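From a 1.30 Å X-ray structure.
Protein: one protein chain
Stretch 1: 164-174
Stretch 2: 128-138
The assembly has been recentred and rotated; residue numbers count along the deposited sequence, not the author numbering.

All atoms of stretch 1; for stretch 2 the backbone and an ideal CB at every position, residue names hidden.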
ATOM      1  N   GLY A 164       3.217   0.146   3.875  1.00  8.53           N
ATOM      2  CA  GLY A 164       4.269   0.683   4.748  1.00  9.07           C
ATOM      3  C   GLY A 164       4.664   2.092   4.356  1.00  8.52           C
ATOM      4  O   GLY A 164       4.766   2.993   5.187  1.00  9.05           O
ATOM      5  N   LEU A 165       4.810   2.328   3.063  1.00  8.58           N
ATOM      6  CA  LEU A 165       5.074   3.690   2.565  1.00  7.50           C
ATOM      7  C   LEU A 165       3.928   4.640   2.916  1.00  7.93           C
ATOM      8  O   LEU A 165       4.181   5.785   3.298  1.00  9.19           O
ATOM      9  CB  LEU A 165       5.276   3.648   1.058  1.00  7.57           C
ATOM     10  CG  LEU A 165       6.540   2.930   0.559  1.00  8.71           C
ATOM     11  CD1 LEU A 165       6.492   2.691  -0.944  1.00 10.71           C
ATOM     12  CD2 LEU A 165       7.798   3.705   0.901  1.00 10.97           C
ATOM     13  N   ALA A 166       2.667   4.163   2.799  1.00  8.16           N
ATOM     14  CA  ALA A 166       1.523   5.004   3.204  1.00  7.39           C
ATOM     15  C   ALA A 166       1.615   5.350   4.682  1.00  8.22           C
ATOM     16  O   ALA A 166       1.484   6.517   5.089  1.00  9.23           O
ATOM     17  CB  ALA A 166       0.269   4.210   2.886  1.00  8.41           C
ATOM     18  N   ALA A 167       1.812   4.341   5.522  1.00  7.99           N
ATOM     19  CA  ALA A 167       1.898   4.585   6.978  1.00  7.31           C
ATOM     20  C   ALA A 167       3.060   5.514   7.295  1.00  7.62           C
ATOM     21  O   ALA A 167       2.921   6.403   8.169  1.00  9.55           O
ATOM     22  CB  ALA A 167       2.033   3.273   7.728  1.00  9.06           C
ATOM     23  N   GLY A 168       4.200   5.390   6.638  1.00  8.21           N
ATOM     24  CA  GLY A 168       5.312   6.279   6.874  1.00  9.12           C
ATOM     25  C   GLY A 168       5.042   7.694   6.399  1.00 11.01           C
ATOM     26  O   GLY A 168       5.429   8.682   7.091  1.00 10.63           O
ATOM     27  N   THR A 169       4.391   7.803   5.241  1.00  9.44           N
ATOM     28  CA  THR A 169       3.976   9.099   4.727  1.00  8.88           C
ATOM     29  C   THR A 169       2.974   9.768   5.666  1.00  9.53           C
ATOM     30  O   THR A 169       3.049  11.002   5.872  1.00 10.18           O
ATOM     31  CB  THR A 169       3.340   8.914   3.335  1.00  9.05           C
ATOM     32  OG1 THR A 169       4.399   8.403   2.477  1.00 10.39           O
ATOM     33  CG2 THR A 169       2.884  10.250   2.778  1.00 10.26           C
ATOM     34  N   VAL A 170       2.059   9.020   6.244  1.00  9.73           N
ATOM     35  CA  VAL A 170       1.064   9.582   7.172  1.00  9.37           C
ATOM     36  C   VAL A 170       1.723   9.998   8.476  1.00  9.72           C
ATOM     37  O   VAL A 170       1.378  11.091   8.979  1.00 10.97           O
ATOM     38  CB  VAL A 170      -0.087   8.581   7.371  1.00  9.74           C
ATOM     39  CG1 VAL A 170      -0.977   8.982   8.564  1.00 10.71           C
ATOM     40  CG2 VAL A 170      -0.910   8.465   6.088  1.00  9.85           C
ATOM     41  N   LEU A 171       2.685   9.264   8.992  1.00  9.36           N
ATOM     42  CA  LEU A 171       3.482   9.689  10.139  1.00 10.44           C
ATOM     43  C   LEU A 171       4.198  11.002   9.805  1.00 10.68           C
ATOM     44  O   LEU A 171       4.157  11.944  10.613  1.00 11.69           O
ATOM     45  CB  LEU A 171       4.508   8.648  10.593  1.00 11.03           C
ATOM     46  CG  LEU A 171       3.855   7.515  11.396  1.00 10.77           C
ATOM     47  CD1 LEU A 171       4.755   6.286  11.353  1.00 11.80           C
ATOM     48  CD2 LEU A 171       3.596   8.000  12.827  1.00 12.30           C
ATOM     49  N   LYS A 172       4.846  11.055   8.635  1.00 11.31           N
ATOM     50  CA  LYS A 172       5.596  12.241   8.233  1.00 12.10           C
ATOM     51  C   LYS A 172       4.674  13.428   8.095  1.00 11.95           C
ATOM     52  O   LYS A 172       5.011  14.560   8.545  1.00 13.11           O
ATOM     53  CB  LYS A 172       6.343  11.938   6.911  1.00 13.35           C
ATOM     54  CG  LYS A 172       7.224  13.135   6.513  1.00 16.53           C
ATOM     55  CD  LYS A 172       8.273  12.659   5.500  1.00 18.80           C
ATOM     56  CE  LYS A 172       9.415  11.984   6.277  1.00 32.52           C
ATOM     57  NZ  LYS A 172      10.623  12.866   6.439  1.00 64.87           N
ATOM     58  N   ALA A 173       3.485  13.261   7.537  1.00 11.31           N
ATOM     59  CA  ALA A 173       2.504  14.343   7.347  1.00 13.10           C
ATOM     60  C   ALA A 173       2.070  14.911   8.693  1.00 12.87           C
ATOM     61  O   ALA A 173       2.030  16.140   8.876  1.00 13.33           O
ATOM     62  CB  ALA A 173       1.320  13.875   6.501  1.00 13.29           C
ATOM     63  N   ARG A 174       1.804  13.993   9.640  1.00 11.71           N
ATOM     64  CA  ARG A 174       1.436  14.487  10.965  1.00 12.71           C
ATOM     65  C   ARG A 174       2.554  15.270  11.598  1.00 12.23           C
ATOM     66  O   ARG A 174       2.350  16.380  12.113  1.00 13.44           O
ATOM     67  CB  ARG A 174       1.050  13.281  11.848  1.00 14.60           C
ATOM     68  CG  ARG A 174       0.697  13.728  13.255  1.00 13.96           C
ATOM     69  CD  ARG A 174       0.798  12.628  14.263  1.00 14.42           C
ATOM     70  NE  ARG A 174       2.162  12.144  14.407  1.00 14.21           N
ATOM     71  CZ  ARG A 174       2.520  11.051  15.111  1.00 15.21           C
ATOM     72  NH1 ARG A 174       1.625  10.292  15.756  1.00 17.12           N
ATOM     73  NH2 ARG A 174       3.812  10.734  15.145  1.00 16.61           N
ATOM     74  N   UNK A 128      14.444   7.662   0.006  1.00 10.21           N
ATOM     75  CA  UNK A 128      13.897   8.132  -1.277  1.00 10.34           C
ATOM     76  C   UNK A 128      12.458   7.786  -1.559  1.00  8.84           C
ATOM     77  O   UNK A 128      11.664   8.621  -1.954  1.00  9.87           O
ATOM     78  CB  UNK A 128      14.746   7.570  -2.419  1.00 10.34           C
ATOM     79  N   UNK A 129      12.116   6.496  -1.445  1.00  9.72           N
ATOM     80  CA  UNK A 129      10.735   6.121  -1.801  1.00  9.65           C
ATOM     81  C   UNK A 129       9.694   6.806  -0.935  1.00  9.44           C
ATOM     82  O   UNK A 129       8.646   7.222  -1.483  1.00  9.61           O
ATOM     83  CB  UNK A 129      10.558   4.605  -1.691  1.00  9.65           C
ATOM     84  N   UNK A 130       9.912   6.887   0.391  1.00  9.34           N
ATOM     85  CA  UNK A 130       8.870   7.556   1.172  1.00 10.47           C
ATOM     86  C   UNK A 130       8.911   9.050   0.854  1.00 10.51           C
ATOM     87  O   UNK A 130       7.858   9.699   0.829  1.00 10.61           O
ATOM     88  CB  UNK A 130       9.055   7.309   2.671  1.00 10.47           C
ATOM     89  N   UNK A 131      10.098   9.612   0.554  1.00 10.50           N
ATOM     90  CA  UNK A 131      10.168  11.028   0.179  1.00 12.03           C
ATOM     91  C   UNK A 131       9.362  11.271  -1.102  1.00 10.81           C
ATOM     92  O   UNK A 131       8.701  12.331  -1.217  1.00  8.85           O
ATOM     93  CB  UNK A 131      11.622  11.465  -0.013  1.00 12.03           C
ATOM     94  N   UNK A 132       9.372  10.352  -2.056  1.00  9.24           N
ATOM     95  CA  UNK A 132       8.586  10.541  -3.279  1.00  9.66           C
ATOM     96  C   UNK A 132       7.100  10.563  -2.961  1.00  8.52           C
ATOM     97  O   UNK A 132       6.324  11.328  -3.540  1.00  9.50           O
ATOM     98  CB  UNK A 132       8.891   9.437  -4.294  1.00  9.66           C
ATOM     99  N   UNK A 133       6.681   9.698  -2.011  1.00  9.27           N
ATOM    100  CA  UNK A 133       5.242   9.655  -1.673  1.00  8.64           C
ATOM    101  C   UNK A 133       4.841  10.952  -0.953  1.00  8.31           C
ATOM    102  O   UNK A 133       3.752  11.489  -1.192  1.00  9.06           O
ATOM    103  CB  UNK A 133       4.924   8.440  -0.798  1.00  8.64           C
ATOM    104  N   UNK A 134       5.744  11.412  -0.078  1.00  9.17           N
ATOM    105  CA  UNK A 134       5.392  12.664   0.647  1.00  9.15           C
ATOM    106  C   UNK A 134       5.427  13.848  -0.317  1.00  8.71           C
ATOM    107  O   UNK A 134       4.584  14.739  -0.208  1.00  9.68           O
ATOM    108  CB  UNK A 134       6.349  12.911   1.815  1.00  9.15           C
ATOM    109  N   UNK A 135       6.366  13.798  -1.260  1.00  8.70           N
ATOM    110  CA  UNK A 135       6.398  14.868  -2.262  1.00  9.07           C
ATOM    111  C   UNK A 135       5.110  14.915  -3.054  1.00  8.65           C
ATOM    112  O   UNK A 135       4.599  16.006  -3.355  1.00 10.95           O
ATOM    113  CB  UNK A 135       7.584  14.683  -3.211  1.00  9.07           C
ATOM    114  N   UNK A 136       4.563  13.749  -3.402  1.00  8.63           N
ATOM    115  CA  UNK A 136       3.305  13.684  -4.148  1.00  9.53           C
ATOM    116  C   UNK A 136       2.188  14.220  -3.277  1.00  9.66           C
ATOM    117  O   UNK A 136       1.294  14.942  -3.711  1.00 10.42           O
ATOM    118  CB  UNK A 136       2.999  12.255  -4.601  1.00  9.53           C
ATOM    119  N   UNK A 137       2.166  13.910  -1.972  1.00 10.07           N
ATOM    120  CA  UNK A 137       1.150  14.418  -1.046  1.00  9.92           C
ATOM    121  C   UNK A 137       1.221  15.934  -0.938  1.00  9.46           C
ATOM    122  O   UNK A 137       0.177  16.599  -1.020  1.00 11.57           O
ATOM    123  CB  UNK A 137       1.320  13.786   0.337  1.00  9.92           C
ATOM    124  N   UNK A 138       2.426  16.457  -0.756  1.00  9.66           N
ATOM    125  CA  UNK A 138       2.616  17.930  -0.710  1.00 10.35           C
ATOM    126  C   UNK A 138       2.070  18.588  -1.965  1.00 12.17           C
ATOM    127  O   UNK A 138       1.428  19.640  -1.898  1.00 13.41           O
ATOM    128  CB  UNK A 138       4.096  18.282  -0.549  1.00 10.35           C
TER

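Two helices cross at -60°, their axes 9.2 Å apart at closest approach, and all backbone angles of the second are helical, so side chains are judged by direction and room. Position 128 lies out of reach, and its helical angles admit many residues; the deposited one is Gly128, which this contact does not explain. At 129 the CA-to-CB bond runs sideways, and the ideal CB is 3.9 Å from Leu165 CD2. A compact apolar group would suit; Pro129 serves, its CB 4.0 Å from Leu165 CD2.

Position 130 lies where the backbones come close, its CA 5.6 Å from the CA of Leu165. Gly168 offers no side chain here, leaving space beside Leu165 and Thr169 for a small or modest residue, Ala, Val or perhaps Thr. Val130 fills it: its CG2 is 4.0 Å from Gly168 C and 3.5 Å from Thr169 OG1. An ideal CB on Gly168 would lie 3.5 Å from Val130 CG2, so the glycine leaves room for the valine.

At 131 the bond points away, but the amine of Lys172 reaches to this side, so a polar or acidic residue is plausible. Asn131 turns its end back, with OD1 4.3 Å from Lys172 NZ, a loose approach. Position 132 meets nothing of the first helix and is undetermined from here; it is Asp132.

Position 133 points toward the first helix. Its ideal CB lies 3.3 Å from Thr169 OG1, so little room remains on that side and a small residue suits: Ala, Ser or Cys. Thr169 OG1 donates to Leu165 O at 2.8 Å, so 133 need not supply an acceptor. Cys133 takes chi1 m and brings SG to 4.2 Å from Leu165 CB.

Position 134 points toward the aliphatic part of Lys172, with Thr169 CG2 and Ala173 nearby. A long apolar or aromatic side chain could use this surface. Tyr134 (chi1 t) lays one ring face under Lys172, whose CG is 3.9 Å from the ring centroid and 3° off the normal, a CH-pi contact. Thr169 CG2 meets the ring edge, and a water bridges Tyr134 OH to Ala173 O, 2.8 Å from each.

Positions 135 and 136 are out of reach; they are Ala135 and Ala136. Position 137 points toward Thr169 CG2, 4.6 Å from its ideal CB, and Ala173 leaves room beyond, so Leu, Met or Ile could serve. Leu137 places CD2 3.8 Å from Ala173 CB and completes, with 130, 133 and 134, the hole that receives Thr169. Position 138, also distant, is Leu138.

Stretch 2, residues 128-138: GPVNDCYAALL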
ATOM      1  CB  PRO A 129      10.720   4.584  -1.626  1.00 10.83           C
ATOM      2  CG  PRO A 129      12.157   4.224  -1.948  1.00 11.70           C
ATOM      3  CD  PRO A 129      12.939   5.317  -1.178  1.00 10.72           C
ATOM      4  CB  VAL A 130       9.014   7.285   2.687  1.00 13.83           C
ATOM      5  CG1 VAL A 130      10.129   8.087   3.301  1.00 17.31           C
ATOM      6  CG2 VAL A 130       7.675   7.540   3.391  1.00 18.64           C
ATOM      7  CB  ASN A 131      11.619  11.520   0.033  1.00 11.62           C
ATOM      8  CG  ASN A 131      12.295  11.679   1.409  1.00 13.72           C
ATOM      9  OD1 ASN A 131      11.586  11.667   2.435  1.00 15.11           O
ATOM     10  ND2 ASN A 131      13.613  11.841   1.405  1.00 14.89           N
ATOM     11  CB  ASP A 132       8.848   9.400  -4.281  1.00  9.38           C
ATOM     12  CG  ASP A 132      10.276   9.443  -4.815  1.00  9.23           C
ATOM     13  OD1 ASP A 132      10.954  10.491  -4.711  1.00  9.74           O
ATOM     14  OD2 ASP A 132      10.695   8.389  -5.389  1.00 10.37           O
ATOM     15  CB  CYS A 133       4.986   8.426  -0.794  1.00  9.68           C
ATOM     16  SG  CYS A 133       5.202   6.851  -1.713  1.00  9.85           S
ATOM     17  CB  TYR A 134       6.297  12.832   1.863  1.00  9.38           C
ATOM     18  CG  TYR A 134       5.985  14.032   2.718  1.00  9.39           C
ATOM     19  CD1 TYR A 134       4.752  14.101   3.348  1.00 10.34           C
ATOM     20  CD2 TYR A 134       6.899  15.050   2.880  1.00 11.83           C
ATOM     21  CE1 TYR A 134       4.430  15.182   4.132  1.00 10.18           C
ATOM     22  CE2 TYR A 134       6.572  16.153   3.689  1.00 11.35           C
ATOM     23  CZ  TYR A 134       5.349  16.186   4.299  1.00 12.65           C
ATOM     24  OH  TYR A 134       4.963  17.269   5.098  1.00 13.98           O
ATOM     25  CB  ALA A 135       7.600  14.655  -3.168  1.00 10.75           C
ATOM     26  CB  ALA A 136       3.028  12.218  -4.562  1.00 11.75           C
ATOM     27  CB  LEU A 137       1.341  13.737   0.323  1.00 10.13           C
ATOM     28  CG  LEU A 137       0.339  14.203   1.396  1.00  9.94           C
ATOM     29  CD1 LEU A 137      -1.100  13.834   1.013  1.00 10.33           C
ATOM     30  CD2 LEU A 137       0.659  13.652   2.790  1.00 12.16           C
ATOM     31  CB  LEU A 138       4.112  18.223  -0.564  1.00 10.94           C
ATOM     32  CG  LEU A 138       4.711  18.015   0.836  1.00 11.20           C
ATOM     33  CD1 LEU A 138       6.225  18.151   0.810  1.00 15.43           C
ATOM     34  CD2 LEU A 138       4.149  19.073   1.797  1.00 13.19           C
TER
HETATM   35  O   HOH W   1       2.687  17.654   6.671  1.00 12.23           O
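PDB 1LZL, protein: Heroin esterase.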